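Local coordinates for N-alpha-acetyltransferase 35, NatC auxiliary subunit (Saccharomyces cerevisiae, PDB 6YGA), which serves as the auxiliary subunit of the NatC N-terminal acetyltransferase, which acetylates the N-terminal methionine of the L-A virus Gag protein, at residues Y82-P85 with L86-V89; M442-S445 with S446-F450; I301-A304 with N305-T309; K577-E581 with R582-N586; D47-E50 with G51-L55. All coordinates share one frame; numbering follows the deposited sequence. Where two conformers were deposited one is given.

Interaction 1: residues Y82-P85 with L86-V89; sequences YDPP and LASV
Ser88 reaches back to the carbonyl of Pro84, the N-cap residue of helix 85-104, and so closes the first turn of that helix. Traced outward, its CB already lies 3.2 Å from Pro84 O. The hydroxyl is turned beside its own backbone N and anti to the carbonyl carbon (chi1 -76°), which returns OG to within 3.1 Å of Pro84 O, where it donates a weak hydrogen bond. The carbonyl of Tyr82, whose O is 3.9 Å from Ser88 OG, closes in next; that oxygen is itself bonded to the hydroxyl of Tyr144. The main hold on the cap oxygen is the backbone bond from Ser88 N to Pro84 O, at 2.8 Å.

Two prolines shape the entry. A cis peptide precedes Pro84 and bends the chain just ahead of the helix, and Pro85 fills the first helical position, where a residue without an N-H costs the helix no backbone bond. The ring of Pro84 reaches along the turn, its CG resting 3.8 Å from Ala87 CB. Helix 142-167 packs on Pro85 and Val89, while Leu86 and Ala87 meet helix 215-231, so the turn starts its helix between two others. The next bond follows closely: Val89 N meets Pro85 O at 2.7 Å and almost straight (170°), and the CG2 methyl of Val89 sits 3.4 Å from that same oxygen.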
loop_
_atom_site.group_PDB
_atom_site.type_symbol
_atom_site.label_atom_id
_atom_site.label_comp_id
_atom_site.label_asym_id
_atom_site.label_seq_id
_atom_site.Cartn_x
_atom_site.Cartn_y
_atom_site.Cartn_z
ATOM N N TYR B 82 17.233 24.634 29.094
ATOM C CA TYR B 82 18.547 24.038 28.894
ATOM C C TYR B 82 19.444 24.964 28.081
ATOM O O TYR B 82 18.997 25.619 27.135
ATOM C CB TYR B 82 18.411 22.679 28.206
ATOM C CG TYR B 82 17.653 21.666 29.039
ATOM C CD1 TYR B 82 16.267 21.572 28.965
ATOM C CD2 TYR B 82 18.321 20.813 29.909
ATOM C CE1 TYR B 82 15.569 20.656 29.729
ATOM C CE2 TYR B 82 17.632 19.892 30.679
ATOM C CZ TYR B 82 16.256 19.819 30.583
ATOM O OH TYR B 82 15.564 18.905 31.344
ATOM N N ASP B 83 20.719 25.015 28.462
ATOM C CA ASP B 83 21.762 25.886 27.937
ATOM C C ASP B 83 22.621 25.151 26.914
ATOM O O ASP B 83 22.910 23.961 27.089
ATOM C CB ASP B 83 22.650 26.392 29.074
ATOM C CG ASP B 83 21.848 26.973 30.222
ATOM O OD1 ASP B 83 21.242 28.052 30.050
ATOM O OD2 ASP B 83 21.804 26.334 31.296
ATOM N N PRO B 84 23.036 25.817 25.821
ATOM C CA PRO B 84 22.657 27.191 25.449
ATOM C C PRO B 84 21.254 27.286 24.837
ATOM O O PRO B 84 20.913 26.484 23.969
ATOM C CB PRO B 84 23.728 27.584 24.428
ATOM C CG PRO B 84 24.187 26.294 23.841
ATOM C CD PRO B 84 24.106 25.287 24.955
ATOM N N PRO B 85 20.465 28.273 25.277
ATOM C CA PRO B 85 19.029 28.273 24.928
ATOM C C PRO B 85 18.738 28.411 23.442
ATOM O O PRO B 85 17.918 27.651 22.907
ATOM C CB PRO B 85 18.486 29.464 25.732
ATOM C CG PRO B 85 19.462 29.637 26.854
ATOM C CD PRO B 85 20.796 29.319 26.256
ATOM N N LEU B 86 19.367 29.371 22.758
ATOM C CA LEU B 86 19.099 29.555 21.333
ATOM C C LEU B 86 19.474 28.311 20.538
ATOM O O LEU B 86 18.693 27.834 19.708
ATOM C CB LEU B 86 19.851 30.774 20.799
ATOM C CG LEU B 86 19.789 30.910 19.273
ATOM C CD1 LEU B 86 18.390 31.314 18.817
ATOM C CD2 LEU B 86 20.845 31.877 18.746
ATOM N N ALA B 87 20.670 27.772 20.779
ATOM C CA ALA B 87 21.092 26.570 20.069
ATOM C C ALA B 87 20.206 25.379 20.419
ATOM O O ALA B 87 19.897 24.552 19.553
ATOM C CB ALA B 87 22.555 26.261 20.380
ATOM N N SER B 88 19.783 25.275 21.683
ATOM C CA SER B 88 18.945 24.148 22.084
ATOM C C SER B 88 17.538 24.266 21.510
ATOM O O SER B 88 16.988 23.281 21.004
ATOM C CB SER B 88 18.897 24.035 23.608
ATOM O OG SER B 88 20.102 23.485 24.114
ATOM N N VAL B 89 16.938 25.458 21.581
ATOM C CA VAL B 89 15.610 25.655 21.003
ATOM C C VAL B 89 15.647 25.425 19.498
ATOM O O VAL B 89 14.750 24.792 18.929
ATOM C CB VAL B 89 15.075 27.055 21.361
ATOM C CG1 VAL B 89 13.975 27.480 20.397
ATOM C CG2 VAL B 89 14.558 27.067 22.795
#

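Interaction 2: residues M442-S445 with S446-F450; sequences MKLS and SMIEF
Ser446 and Met442 touch one turn apart in the buried middle of helix 433-456, where a serine hydroxyl doubles an ordinary helical hydrogen bond. Ser446 OG donates to Met442 O at 2.8 Å while Ser446 N gives the same oxygen its backbone bond at 2.9 Å. The two donors arrive from opposite faces of the carbonyl plane. A first torsion of -67° places OG beside its own backbone N, near enough to share that acceptor.

Packing is equally close on the side formed by Leu444, Met447 and Ile448. Met447, like Met442 a selenomethionine, has its CG only 3.1 Å from Lys443 O. Its chain bends at the last torsion (73°), and SE comes to 3.9 Å from Leu444 CD1, the two side chains crossing at a slant. Ile448 CD1 lies 3.6 Å from the Leu444 carbonyl oxygen. Helix 465-506 covers this side, with Leu475 meeting both Leu444 and Ile448, and helix 406-429 packs against Ser446. Lys443, also buried, sends NZ to a salt bridge with Asp421.

Ser445 and Glu449 form the looser, partly exposed side. Between them runs the backbone bond from Glu449 N to Ser445 O at 2.9 Å, but their polar ends diverge: Ser445 OG turns to Phe441 O, and Glu449 OE2 to the hydroxyls of Tyr721 and Tyr409. The buried serine thus satisfies its hydroxyl within its own helix, whereas Lys443 and Glu449 direct their charged ends to residues outside it.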
loop_
_atom_site.group_PDB
_atom_site.type_symbol
_atom_site.label_atom_id
_atom_site.label_comp_id
_atom_site.label_asym_id
_atom_site.label_seq_id
_atom_site.Cartn_x
_atom_site.Cartn_y
_atom_site.Cartn_z
HETATM N N MSE B 442 -13.649 2.206 -21.461
HETATM C CA MSE B 442 -13.085 2.318 -20.123
HETATM C C MSE B 442 -12.776 0.953 -19.517
HETATM O O MSE B 442 -11.735 0.772 -18.885
HETATM C CB MSE B 442 -14.033 3.092 -19.211
HETATM C CG MSE B 442 -14.216 4.537 -19.625
HETATM SE SE MSE B 442 -12.589 5.578 -19.368
HETATM C CE MSE B 442 -12.537 5.510 -17.422
ATOM N N LYS B 443 -13.681 -0.008 -19.709
ATOM C CA LYS B 443 -13.448 -1.346 -19.173
ATOM C C LYS B 443 -12.226 -1.991 -19.815
ATOM O O LYS B 443 -11.351 -2.518 -19.121
ATOM C CB LYS B 443 -14.682 -2.222 -19.380
ATOM C CG LYS B 443 -14.572 -3.585 -18.720
ATOM C CD LYS B 443 -15.731 -4.477 -19.103
ATOM C CE LYS B 443 -15.639 -4.897 -20.558
ATOM N NZ LYS B 443 -16.810 -5.720 -20.960
ATOM N N LEU B 444 -12.147 -1.949 -21.149
ATOM C CA LEU B 444 -11.057 -2.624 -21.847
ATOM C C LEU B 444 -9.722 -1.926 -21.600
ATOM O O LEU B 444 -8.684 -2.587 -21.473
ATOM C CB LEU B 444 -11.371 -2.705 -23.340
ATOM C CG LEU B 444 -10.452 -3.592 -24.181
ATOM C CD1 LEU B 444 -10.191 -4.912 -23.473
ATOM C CD2 LEU B 444 -11.063 -3.834 -25.551
ATOM N N SER B 445 -9.730 -0.590 -21.526
ATOM C CA SER B 445 -8.525 0.142 -21.141
ATOM C C SER B 445 -8.103 -0.206 -19.720
ATOM O O SER B 445 -6.907 -0.293 -19.422
ATOM C CB SER B 445 -8.757 1.648 -21.263
ATOM O OG SER B 445 -8.887 2.046 -22.613
ATOM N N SER B 446 -9.073 -0.398 -18.825
ATOM C CA SER B 446 -8.741 -0.771 -17.455
ATOM C C SER B 446 -8.205 -2.195 -17.391
ATOM O O SER B 446 -7.294 -2.481 -16.605
ATOM C CB SER B 446 -9.963 -0.611 -16.551
ATOM O OG SER B 446 -10.323 0.753 -16.414
HETATM N N MSE B 447 -8.747 -3.095 -18.206
HETATM C CA MSE B 447 -8.260 -4.471 -18.258
HETATM C C MSE B 447 -6.794 -4.504 -18.680
HETATM O O MSE B 447 -5.988 -5.249 -18.121
HETATM C CB MSE B 447 -9.098 -5.315 -19.223
HETATM C CG MSE B 447 -10.545 -5.533 -18.800
HETATM SE SE MSE B 447 -11.622 -6.367 -20.208
HETATM C CE MSE B 447 -10.911 -8.180 -20.140
ATOM N N ILE B 448 -6.463 -3.683 -19.678
ATOM C CA ILE B 448 -5.095 -3.619 -20.177
ATOM C C ILE B 448 -4.176 -2.993 -19.136
ATOM O O ILE B 448 -3.091 -3.511 -18.848
ATOM C CB ILE B 448 -5.056 -2.848 -21.509
ATOM C CG1 ILE B 448 -5.752 -3.655 -22.611
ATOM C CG2 ILE B 448 -3.631 -2.491 -21.885
ATOM C CD1 ILE B 448 -6.047 -2.855 -23.864
ATOM N N GLU B 449 -4.602 -1.870 -18.550
ATOM C CA GLU B 449 -3.792 -1.201 -17.537
ATOM C C GLU B 449 -3.580 -2.094 -16.321
ATOM O O GLU B 449 -2.478 -2.148 -15.764
ATOM C CB GLU B 449 -4.455 0.117 -17.132
ATOM C CG GLU B 449 -3.748 0.867 -16.011
ATOM C CD GLU B 449 -2.512 1.609 -16.483
ATOM O OE1 GLU B 449 -2.265 1.651 -17.708
ATOM O OE2 GLU B 449 -1.790 2.158 -15.629
ATOM N N PHE B 450 -4.626 -2.811 -15.902
ATOM C CA PHE B 450 -4.506 -3.723 -14.769
ATOM C C PHE B 450 -3.496 -4.831 -15.049
ATOM O O PHE B 450 -2.731 -5.221 -14.159
ATOM C CB PHE B 450 -5.878 -4.312 -14.440
ATOM C CG PHE B 450 -5.841 -5.439 -13.447
ATOM C CD1 PHE B 450 -5.676 -5.185 -12.096
ATOM C CD2 PHE B 450 -5.996 -6.750 -13.865
ATOM C CE1 PHE B 450 -5.654 -6.222 -11.180
ATOM C CE2 PHE B 450 -5.973 -7.789 -12.958
ATOM C CZ PHE B 450 -5.802 -7.526 -11.614
#

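Interaction 3: residues I301-A304 with N305-T309; sequences ITLA and NDVKT
Leu303 and Val307 lie side by side and point the same way, one turn apart, with Leu303 CD1 4.0 Å from Val307 CG2. CG2 also sits 3.3 Å from Leu303 O, because it stands beside its own backbone N. Thr302 and Asp306 are paired likewise: the Thr302 CG2 methyl is 3.8 Å from Asp306 OD2, and the carboxylate carbon CG of Asp306 approaches Thr302 O to 3.1 Å.

Backbone bonds one turn apart set this spacing in this part of helix 298-311. Asn305 N meets Ile301 O at 3.0 Å and nearly straight (168°), and Asp306 N meets Thr302 O at 3.1 Å. A turn further on, Asn305 O is gripped twice, from opposite faces of its plane, by the backbone N and the hydroxyl of Thr309; Thr309 OG1 lies 2.9 Å from Asn305 O.

Beyond the helix, Asp306 is held by a salt bridge to Arg335 and by His336 N, just ahead of helix 337-347. The arginine probably offsets the cost of setting a carboxylate against the Thr302 carbonyl. Helix 337-347 packs on Leu303 and Val307, helix 245-260 on Ile301 and Ala304, and Lys308 NZ makes a salt bridge to Asp248.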
loop_
_atom_site.group_PDB
_atom_site.type_symbol
_atom_site.label_atom_id
_atom_site.label_comp_id
_atom_site.label_asym_id
_atom_site.label_seq_id
_atom_site.Cartn_x
_atom_site.Cartn_y
_atom_site.Cartn_z
ATOM N N ILE B 301 10.663 19.969 0.179
ATOM C CA ILE B 301 10.639 20.353 -1.230
ATOM C C ILE B 301 9.765 19.390 -2.023
ATOM O O ILE B 301 8.936 19.805 -2.843
ATOM C CB ILE B 301 12.070 20.410 -1.793
ATOM C CG1 ILE B 301 12.922 21.405 -1.000
ATOM C CG2 ILE B 301 12.052 20.782 -3.266
ATOM C CD1 ILE B 301 14.376 21.460 -1.440
ATOM N N THR B 302 9.939 18.086 -1.789
ATOM C CA THR B 302 9.100 17.090 -2.450
ATOM C C THR B 302 7.630 17.301 -2.108
ATOM O O THR B 302 6.761 17.203 -2.981
ATOM C CB THR B 302 9.550 15.682 -2.053
ATOM O OG1 THR B 302 10.920 15.493 -2.428
ATOM C CG2 THR B 302 8.697 14.630 -2.743
ATOM N N LEU B 303 7.337 17.605 -0.842
ATOM C CA LEU B 303 5.956 17.851 -0.441
ATOM C C LEU B 303 5.383 19.071 -1.149
ATOM O O LEU B 303 4.240 19.046 -1.619
ATOM C CB LEU B 303 5.877 18.031 1.073
ATOM C CG LEU B 303 4.568 18.611 1.605
ATOM C CD1 LEU B 303 3.420 17.636 1.398
ATOM C CD2 LEU B 303 4.715 18.981 3.071
ATOM N N ALA B 304 6.165 20.148 -1.243
ATOM C CA ALA B 304 5.649 21.382 -1.825
ATOM C C ALA B 304 5.385 21.230 -3.318
ATOM O O ALA B 304 4.358 21.699 -3.819
ATOM C CB ALA B 304 6.620 22.531 -1.564
ATOM N N ASN B 305 6.298 20.583 -4.048
ATOM C CA ASN B 305 6.104 20.433 -5.488
ATOM C C ASN B 305 4.953 19.485 -5.797
ATOM O O ASN B 305 4.223 19.690 -6.773
ATOM C CB ASN B 305 7.392 19.947 -6.152
ATOM C CG ASN B 305 8.453 21.024 -6.223
ATOM O OD1 ASN B 305 9.598 20.811 -5.825
ATOM N ND2 ASN B 305 8.076 22.195 -6.728
ATOM N N ASP B 306 4.776 18.442 -4.985
ATOM C CA ASP B 306 3.679 17.508 -5.217
ATOM C C ASP B 306 2.327 18.182 -5.015
ATOM O O ASP B 306 1.387 17.946 -5.783
ATOM C CB ASP B 306 3.826 16.294 -4.299
ATOM C CG ASP B 306 4.975 15.391 -4.707
ATOM O OD1 ASP B 306 5.666 15.719 -5.695
ATOM O OD2 ASP B 306 5.188 14.352 -4.047
ATOM N N VAL B 307 2.213 19.029 -3.989
ATOM C CA VAL B 307 0.976 19.770 -3.772
ATOM C C VAL B 307 0.759 20.784 -4.890
ATOM O O VAL B 307 -0.368 20.976 -5.360
ATOM C CB VAL B 307 0.992 20.438 -2.385
ATOM C CG1 VAL B 307 -0.174 21.406 -2.235
ATOM C CG2 VAL B 307 0.948 19.381 -1.287
ATOM N N LYS B 308 1.835 21.438 -5.340
ATOM C CA LYS B 308 1.720 22.366 -6.463
ATOM C C LYS B 308 1.184 21.665 -7.704
ATOM O O LYS B 308 0.405 22.247 -8.468
ATOM C CB LYS B 308 3.073 23.015 -6.757
ATOM C CG LYS B 308 3.494 24.063 -5.739
ATOM C CD LYS B 308 4.874 24.625 -6.045
ATOM C CE LYS B 308 4.880 25.388 -7.357
ATOM N NZ LYS B 308 6.222 25.963 -7.664
ATOM N N THR B 309 1.589 20.412 -7.919
ATOM C CA THR B 309 1.079 19.658 -9.060
ATOM C C THR B 309 -0.416 19.397 -8.920
ATOM O O THR B 309 -1.149 19.394 -9.916
ATOM C CB THR B 309 1.851 18.346 -9.206
ATOM O OG1 THR B 309 3.252 18.629 -9.296
ATOM C CG2 THR B 309 1.421 17.600 -10.464
#

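Interaction 4: residues K577-E581 with R582-N586; sequences KFSNE and RLIHN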
loop_
_atom_site.group_PDB
_atom_site.type_symbol
_atom_site.label_atom_id
_atom_site.label_comp_id
_atom_site.label_asym_id
_atom_site.label_seq_id
_atom_site.Cartn_x
_atom_site.Cartn_y
_atom_site.Cartn_z
ATOM N N LYS B 577 3.999 -32.248 -7.058
ATOM C CA LYS B 577 2.898 -33.198 -7.001
ATOM C C LYS B 577 1.566 -32.541 -6.675
ATOM O O LYS B 577 0.518 -33.166 -6.872
ATOM C CB LYS B 577 3.209 -34.272 -5.961
ATOM C CG LYS B 577 3.725 -33.706 -4.650
ATOM C CD LYS B 577 4.152 -34.807 -3.694
ATOM C CE LYS B 577 4.792 -34.218 -2.446
ATOM N NZ LYS B 577 5.191 -35.251 -1.451
ATOM N N PHE B 578 1.574 -31.296 -6.202
ATOM C CA PHE B 578 0.386 -30.765 -5.546
ATOM C C PHE B 578 -0.605 -30.148 -6.528
ATOM O O PHE B 578 -1.822 -30.275 -6.340
ATOM C CB PHE B 578 0.800 -29.752 -4.480
ATOM C CG PHE B 578 1.542 -30.365 -3.326
ATOM C CD1 PHE B 578 0.877 -31.139 -2.390
ATOM C CD2 PHE B 578 2.904 -30.173 -3.179
ATOM C CE1 PHE B 578 1.554 -31.702 -1.323
ATOM C CE2 PHE B 578 3.588 -30.736 -2.117
ATOM C CZ PHE B 578 2.912 -31.498 -1.186
ATOM N N SER B 579 -0.115 -29.493 -7.578
ATOM C CA SER B 579 -0.970 -28.762 -8.501
ATOM C C SER B 579 -0.641 -29.141 -9.940
ATOM O O SER B 579 0.317 -29.867 -10.217
ATOM C CB SER B 579 -0.821 -27.248 -8.314
ATOM O OG SER B 579 -1.675 -26.547 -9.200
ATOM N N ASN B 580 -1.459 -28.632 -10.860
ATOM C CA ASN B 580 -1.235 -28.805 -12.286
ATOM C C ASN B 580 -1.229 -27.442 -12.966
ATOM O O ASN B 580 -1.699 -26.443 -12.414
ATOM C CB ASN B 580 -2.290 -29.731 -12.925
ATOM C CG ASN B 580 -3.709 -29.206 -12.780
ATOM O OD1 ASN B 580 -4.080 -28.201 -13.387
ATOM N ND2 ASN B 580 -4.521 -29.906 -11.994
ATOM N N GLU B 581 -0.684 -27.417 -14.185
ATOM C CA GLU B 581 -0.486 -26.149 -14.878
ATOM C C GLU B 581 -1.805 -25.507 -15.293
ATOM O O GLU B 581 -1.885 -24.278 -15.398
ATOM C CB GLU B 581 0.423 -26.350 -16.093
ATOM C CG GLU B 581 0.063 -27.536 -16.977
ATOM C CD GLU B 581 0.906 -27.594 -18.240
ATOM O OE1 GLU B 581 1.117 -26.534 -18.867
ATOM O OE2 GLU B 581 1.364 -28.698 -18.603
ATOM N N ARG B 582 -2.849 -26.308 -15.527
ATOM C CA ARG B 582 -4.146 -25.735 -15.880
ATOM C C ARG B 582 -4.737 -24.946 -14.718
ATOM O O ARG B 582 -5.274 -23.848 -14.914
ATOM C CB ARG B 582 -5.110 -26.833 -16.330
ATOM C CG ARG B 582 -6.482 -26.316 -16.750
ATOM C CD ARG B 582 -7.390 -27.444 -17.221
ATOM N NE ARG B 582 -6.932 -28.028 -18.477
ATOM C CZ ARG B 582 -7.436 -27.728 -19.670
ATOM N NH1 ARG B 582 -8.427 -26.853 -19.773
ATOM N NH2 ARG B 582 -6.954 -28.309 -20.761
ATOM N N LEU B 583 -4.655 -25.488 -13.501
ATOM C CA LEU B 583 -5.169 -24.770 -12.338
ATOM C C LEU B 583 -4.397 -23.478 -12.106
ATOM O O LEU B 583 -4.986 -22.446 -11.762
ATOM C CB LEU B 583 -5.106 -25.659 -11.097
ATOM C CG LEU B 583 -6.034 -26.876 -11.076
ATOM C CD1 LEU B 583 -5.802 -27.720 -9.829
ATOM C CD2 LEU B 583 -7.488 -26.434 -11.163
ATOM N N ILE B 584 -3.077 -23.513 -12.296
ATOM C CA ILE B 584 -2.263 -22.321 -12.086
ATOM C C ILE B 584 -2.566 -21.273 -13.147
ATOM O O ILE B 584 -2.634 -20.073 -12.853
ATOM C CB ILE B 584 -0.770 -22.698 -12.059
ATOM C CG1 ILE B 584 -0.464 -23.555 -10.830
ATOM C CG2 ILE B 584 0.106 -21.458 -12.061
ATOM C CD1 ILE B 584 0.927 -24.130 -10.830
ATOM N N HIS B 585 -2.767 -21.705 -14.396
ATOM C CA HIS B 585 -3.142 -20.770 -15.451
ATOM C C HIS B 585 -4.490 -20.118 -15.167
ATOM O O HIS B 585 -4.651 -18.907 -15.355
ATOM C CB HIS B 585 -3.177 -21.480 -16.802
ATOM C CG HIS B 585 -3.822 -20.671 -17.883
ATOM N ND1 HIS B 585 -3.120 -19.781 -18.666
ATOM C CD2 HIS B 585 -5.110 -20.596 -18.292
ATOM C CE1 HIS B 585 -3.945 -19.204 -19.521
ATOM N NE2 HIS B 585 -5.159 -19.679 -19.312
ATOM N N ASN B 586 -5.475 -20.903 -14.723
ATOM C CA ASN B 586 -6.803 -20.343 -14.483
ATOM C C ASN B 586 -6.791 -19.372 -13.312
ATOM O O ASN B 586 -7.498 -18.357 -13.332
ATOM C CB ASN B 586 -7.816 -21.460 -14.232
ATOM C CG ASN B 586 -8.071 -22.296 -15.464
ATOM O OD1 ASN B 586 -7.806 -21.865 -16.586
ATOM N ND2 ASN B 586 -8.593 -23.499 -15.263
#
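An asparagine N-cap opens the short helix 581-588, at a surface where this subunit meets N-alpha-acetyltransferase 30. Asn580 holds the cap: its OD1 accepts from Leu583 N at 2.8 Å, with an N-H...O angle of 159° and the donor tilted 28° from the amide plane. A first torsion of 60° places the amide between its own backbone N and carbonyl carbon, where it can turn back over the start of the helix. The rest of the amide lies against Leu583, and the two side chains cross at a slant. Asn580 ND2 is 3.3 Å from Leu583 CD1, while Leu583 CG stands the same distance from Asn580 OD1, so the leucine flanks the capping bond with hydrocarbon.

The regular helical bonds begin at the same residue. Ile584 N donates to Asn580 O at 3.2 Å, in the carbonyl plane, and His585 N to Glu581 O at 2.9 Å. Just ahead of the cap, Ser579 points towards the helix and brings OG to 3.6 Å from Ile584 CG1. That hydroxyl hydrogen-bonds to Pro157 O of the N-alpha-acetyltransferase 30 chain, whose Thr159 and Gly134 pack on Leu583 and Ile584. On the subunit's own side, Arg582 forms a salt bridge with Glu604, and the His585 ring meets Phe606 and Tyr603 edge-to-face.

Asn580 thus supplies a neutral acceptor to an amide of the first turn, where no preceding turn exists to provide the usual i-4 carbonyl, and its partial negative charge would favourably oppose the positive end of the helix dipole.

Interaction 5: residues D47-E50 with G51-L55; sequences DLFE and GTHSL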
loop_
_atom_site.group_PDB
_atom_site.type_symbol
_atom_site.label_atom_id
_atom_site.label_comp_id
_atom_site.label_asym_id
_atom_site.label_seq_id
_atom_site.Cartn_x
_atom_site.Cartn_y
_atom_site.Cartn_z
ATOM N N ASP B 47 -14.242 -15.325 19.532
ATOM C CA ASP B 47 -13.366 -15.941 18.542
ATOM C C ASP B 47 -11.920 -15.756 18.980
ATOM O O ASP B 47 -11.511 -14.646 19.334
ATOM C CB ASP B 47 -13.586 -15.324 17.156
ATOM C CG ASP B 47 -12.906 -16.114 16.030
ATOM O OD1 ASP B 47 -11.900 -16.813 16.281
ATOM O OD2 ASP B 47 -13.382 -16.025 14.877
ATOM N N LEU B 48 -11.147 -16.845 18.948
ATOM C CA LEU B 48 -9.757 -16.798 19.385
ATOM C C LEU B 48 -8.846 -16.053 18.419
ATOM O O LEU B 48 -7.692 -15.788 18.773
ATOM C CB LEU B 48 -9.231 -18.215 19.601
ATOM C CG LEU B 48 -9.571 -18.812 20.962
ATOM C CD1 LEU B 48 -9.282 -20.298 20.961
ATOM C CD2 LEU B 48 -8.771 -18.104 22.043
ATOM N N PHE B 49 -9.319 -15.724 17.214
ATOM C CA PHE B 49 -8.512 -14.904 16.315
ATOM C C PHE B 49 -8.329 -13.498 16.863
ATOM O O PHE B 49 -7.321 -12.845 16.572
ATOM C CB PHE B 49 -9.143 -14.847 14.921
ATOM C CG PHE B 49 -8.429 -13.923 13.966
ATOM C CD1 PHE B 49 -7.289 -14.341 13.295
ATOM C CD2 PHE B 49 -8.900 -12.639 13.736
ATOM C CE1 PHE B 49 -6.632 -13.496 12.419
ATOM C CE2 PHE B 49 -8.246 -11.789 12.861
ATOM C CZ PHE B 49 -7.112 -12.219 12.201
ATOM N N GLU B 50 -9.289 -13.017 17.656
ATOM C CA GLU B 50 -9.171 -11.686 18.236
ATOM C C GLU B 50 -7.970 -11.586 19.168
ATOM O O GLU B 50 -7.404 -10.499 19.335
ATOM C CB GLU B 50 -10.464 -11.328 18.966
ATOM C CG GLU B 50 -10.493 -9.933 19.564
ATOM C CD GLU B 50 -11.881 -9.522 20.017
ATOM O OE1 GLU B 50 -12.840 -10.287 19.778
ATOM O OE2 GLU B 50 -12.017 -8.431 20.611
ATOM N N GLY B 51 -7.555 -12.697 19.768
ATOM C CA GLY B 51 -6.390 -12.663 20.629
ATOM C C GLY B 51 -5.059 -12.630 19.912
ATOM O O GLY B 51 -4.020 -12.539 20.569
ATOM N N THR B 52 -5.057 -12.711 18.581
ATOM C CA THR B 52 -3.799 -12.742 17.842
ATOM C C THR B 52 -3.096 -11.396 17.854
ATOM O O THR B 52 -1.906 -11.325 17.524
ATOM C CB THR B 52 -4.031 -13.197 16.397
ATOM O OG1 THR B 52 -4.953 -12.307 15.754
ATOM C CG2 THR B 52 -4.582 -14.614 16.371
ATOM N N HIS B 53 -3.807 -10.337 18.223
ATOM C CA HIS B 53 -3.212 -9.011 18.301
ATOM C C HIS B 53 -3.156 -8.546 19.754
ATOM O O HIS B 53 -3.517 -7.405 20.071
ATOM C CB HIS B 53 -3.997 -8.023 17.435
ATOM C CG HIS B 53 -4.078 -8.413 15.990
ATOM N ND1 HIS B 53 -2.995 -8.343 15.142
ATOM C CD2 HIS B 53 -5.112 -8.870 15.243
ATOM C CE1 HIS B 53 -3.356 -8.742 13.935
ATOM N NE2 HIS B 53 -4.635 -9.068 13.970
ATOM N N SER B 54 -2.688 -9.425 20.642
ATOM C CA SER B 54 -2.622 -9.150 22.070
ATOM C C SER B 54 -1.187 -8.890 22.503
ATOM O O SER B 54 -0.240 -9.461 21.955
ATOM C CB SER B 54 -3.197 -10.312 22.891
ATOM O OG SER B 54 -2.481 -11.518 22.660
ATOM N N LEU B 55 -1.045 -8.021 23.500
ATOM C CA LEU B 55 0.236 -7.787 24.140
ATOM C C LEU B 55 0.556 -8.927 25.105
ATOM O O LEU B 55 -0.278 -9.795 25.384
ATOM C CB LEU B 55 0.222 -6.446 24.870
ATOM C CG LEU B 55 -0.191 -5.230 24.038
ATOM C CD1 LEU B 55 -0.282 -4.002 24.927
ATOM C CD2 LEU B 55 0.779 -4.992 22.887
#
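Thr52 stands over the face of the Phe49 ring, its OG1 3.9 Å above the plane and over the ring centre, while that same hydroxyl donates to Phe49 O at only 2.6 Å. The contact belongs to a coil of successive turns, opened by an Asx turn, in the loop between strands 40-42 and 55-56. Phe49 O accepts twice: from Thr52 OG1, which lies nearly in line with the C=O bond, and from Thr52 N at 3.0 Å, which comes from above the carbonyl plane.

Torsions explain the overlap. Phe49 CG is anti to its backbone N (chi1 175°), swinging the ring alongside the next turn, and a first torsion of 59° sets Thr52 OG1 between the backbone N and carbonyl carbon, so that it meets both oxygen and ring. The Thr52 CG2 methyl adds a touch at 4.1 Å from Phe49 CD1.

Another bond spanning three residues continues the turns: Gly51 N reaches Leu48 O at 3.3 Å, again from well above the carbonyl plane. Asp47 makes the Asx turn by accepting from Phe49 N at its OD1, 3.0 Å away and almost straight (174°). Leu48 packs back on Ile40 and Lys42 of strand 40-42, and Gln42 and Tyr38 of the N-alpha-acetyltransferase 30 chain lie against Leu48 and Thr52. After the turns, Leu55 pairs in parallel with a strand of N-alpha-acetyltransferase 38. Between coil and strand, Ser54 OG donates to Gly51 O at 2.8 Å and also bonds to Ser32 OG of N-alpha-acetyltransferase 30.

All five contacts are local, between residues about one turn apart, and none touches another. Interaction 2 is buried, interactions 1, 3 and 5 are partly buried, and interaction 4 lies at the surface. Interactions 2 and 3 sit within established helices nearer the chain's centre, and in both, charged side chains find partners outside the helix. Interactions 1 and 4 are helix beginnings, about 67 Å apart between centres: a proline carbonyl serves at one, an asparagine side chain at the other. Interaction 5 lacks regular helical bonds. Interactions 4 and 5 reach N-alpha-acetyltransferase 30 from different parts of the subunit, and interaction 5 also meets N-alpha-acetyltransferase 38, whereas 1, 2 and 3 pack within their own chain.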